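Local coordinates for protein 4-oxalocrotonate tautomerase (Thermus thermophilus, PDB 3ABF) that belongs to the tautomerase superfamily of small beta-alpha-beta enzymes, here assembled as a hexamer, at residues A[5-10]-A[42-47]. Residues are numbered along the deposited sequence; the frame is centred on the assembly and turned at random.
With SO4 (sulfate ion), chain G; SO4 (sulfate ion), chain I.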
# COMPACT_ATOMS: atom_id res chain seq x y z
N LYS A 5 -5.07 6.92 -4.71
CA LYS A 5 -4.41 7.22 -3.45
C LYS A 5 -3.34 8.25 -3.76
O LYS A 5 -2.50 8.03 -4.63
CB LYS A 5 -3.76 5.97 -2.82
CG LYS A 5 -3.24 6.28 -1.43
CD LYS A 5 -2.78 5.05 -0.64
CE LYS A 5 -1.40 4.61 -1.06
NZ LYS A 5 -0.84 3.64 -0.08
N VAL A 6 -3.40 9.38 -3.07
CA VAL A 6 -2.42 10.44 -3.28
C VAL A 6 -1.48 10.51 -2.10
O VAL A 6 -1.91 10.72 -0.97
CB VAL A 6 -3.11 11.82 -3.40
CG1 VAL A 6 -2.07 12.90 -3.76
CG2 VAL A 6 -4.24 11.76 -4.44
N THR A 7 -0.19 10.31 -2.34
CA THR A 7 0.77 10.40 -1.26
C THR A 7 1.42 11.76 -1.37
O THR A 7 1.98 12.10 -2.41
CB THR A 7 1.82 9.28 -1.35
OG1 THR A 7 1.16 8.01 -1.28
CG2 THR A 7 2.81 9.37 -0.21
N LEU A 8 1.30 12.56 -0.31
CA LEU A 8 1.87 13.91 -0.29
C LEU A 8 2.16 14.33 1.14
O LEU A 8 1.65 13.73 2.08
CB LEU A 8 0.90 14.91 -0.93
CG LEU A 8 -0.39 15.24 -0.16
CD1 LEU A 8 -1.16 16.30 -0.93
CD2 LEU A 8 -1.26 13.99 0.02
N LEU A 9 2.96 15.38 1.30
CA LEU A 9 3.30 15.86 2.64
C LEU A 9 2.08 16.49 3.27
O LEU A 9 1.29 17.15 2.59
CB LEU A 9 4.43 16.89 2.57
CG LEU A 9 5.84 16.35 2.26
CD1 LEU A 9 6.78 17.53 2.06
CD2 LEU A 9 6.33 15.46 3.40
N GLU A 10 1.94 16.28 4.58
CA GLU A 10 0.82 16.81 5.34
C GLU A 10 0.90 18.34 5.38
O GLU A 10 1.99 18.90 5.28
CB GLU A 10 0.86 16.25 6.76
CG GLU A 10 -0.39 16.54 7.58
CD GLU A 10 -0.50 15.66 8.83
OE1 GLU A 10 -1.49 15.81 9.57
OE2 GLU A 10 0.39 14.82 9.08
N ILE A 42 -8.17 8.88 -1.68
CA ILE A 42 -7.63 8.81 -0.33
C ILE A 42 -6.38 9.66 -0.32
O ILE A 42 -5.51 9.53 -1.20
CB ILE A 42 -7.25 7.36 0.05
CG1 ILE A 42 -8.50 6.49 0.12
CG2 ILE A 42 -6.52 7.36 1.41
CD1 ILE A 42 -8.21 5.00 0.37
N LEU A 43 -6.30 10.54 0.67
CA LEU A 43 -5.13 11.39 0.79
C LEU A 43 -4.28 10.78 1.89
O LEU A 43 -4.66 10.77 3.07
CB LEU A 43 -5.53 12.83 1.14
CG LEU A 43 -6.46 13.52 0.13
CD1 LEU A 43 -6.68 14.97 0.52
CD2 LEU A 43 -5.84 13.46 -1.26
N TYR A 44 -3.15 10.22 1.48
CA TYR A 44 -2.21 9.61 2.41
C TYR A 44 -1.18 10.71 2.68
O TYR A 44 -0.24 10.86 1.92
CB TYR A 44 -1.53 8.41 1.77
CG TYR A 44 -0.41 7.82 2.59
CD1 TYR A 44 0.64 7.14 1.97
CD2 TYR A 44 -0.39 7.95 3.98
CE1 TYR A 44 1.70 6.63 2.71
CE2 TYR A 44 0.68 7.43 4.73
CZ TYR A 44 1.71 6.78 4.09
OH TYR A 44 2.78 6.27 4.80
N GLU A 45 -1.38 11.46 3.75
CA GLU A 45 -0.49 12.56 4.10
C GLU A 45 0.63 12.06 5.00
O GLU A 45 0.38 11.49 6.07
CB GLU A 45 -1.29 13.67 4.80
CG GLU A 45 -2.36 14.31 3.92
CD GLU A 45 -3.17 15.35 4.65
OE1 GLU A 45 -4.17 14.99 5.32
OE2 GLU A 45 -2.80 16.54 4.58
N VAL A 46 1.85 12.28 4.56
CA VAL A 46 2.99 11.82 5.33
C VAL A 46 3.71 12.98 5.99
O VAL A 46 3.76 14.09 5.45
CB VAL A 46 3.97 11.01 4.45
CG1 VAL A 46 3.20 9.93 3.71
CG2 VAL A 46 4.67 11.92 3.48
N ARG A 47 4.25 12.73 7.17
CA ARG A 47 4.94 13.77 7.89
C ARG A 47 6.36 13.91 7.37
O ARG A 47 6.89 13.01 6.74
CB ARG A 47 4.92 13.46 9.39
CG ARG A 47 3.47 13.38 9.92
CD ARG A 47 3.40 13.67 11.40
NE ARG A 47 3.96 12.58 12.19
CZ ARG A 47 3.32 11.45 12.47
NH1 ARG A 47 3.92 10.51 13.20
NH2 ARG A 47 2.08 11.26 12.02
S SO4 G . 2.06 2.17 -1.51
O1 SO4 G . 1.70 2.31 -0.09
O2 SO4 G . 2.37 0.76 -1.82
O3 SO4 G . 0.93 2.61 -2.34
O4 SO4 G . 3.24 3.01 -1.79
S SO4 I . -3.17 0.63 -0.36
O1 SO4 I . -4.25 -0.09 0.32
O2 SO4 I . -2.00 -0.25 -0.46
O3 SO4 I . -3.59 1.02 -1.71
O4 SO4 I . -2.83 1.83 0.42
O HOH W 1 -1.32 17.76 2.72
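V6 and Y44 meet through backbone bonds in the parallel ladder joining strands 2-9 and 39-46, a compact example of how a right-handed beta-alpha-beta unit brings together the two strands that helix 14-31 connects. V6 and L8 each supply a donor and an acceptor: V6 N reaches I42 O at 2.8 Å and V6 O receives Y44 N, a pattern that L8 repeats with Y44 O and V46 N, and E10 N adds a last donor to V46 O. K5, T7 and Y44 share one face. The K5 side chain starts with CB on that face; CG, anti to the backbone N (chi1 -173°), passes 4.2 Å from Y44 CB. CD then approaches O4 of sulfate I, CE comes near both sulfates, and NZ donates to that O4 at 2.7 Å and to O1 and O3 of sulfate G. Next to it, T7 OG1 sits at the Y44 ring edge, 3.4 Å from CD1, while V46 CG1 covers one face near the rim. On the reverse face V6 CB touches L43 CD2. A water bridges L9 O and E45 OE2; E45 OE1 binds K17 and Q50 of the third subunit. Since K5 of other subunits also binds these sulfates, the anions, probably from the crystallisation liquor, would offset repulsion among the gathered ammonium groups.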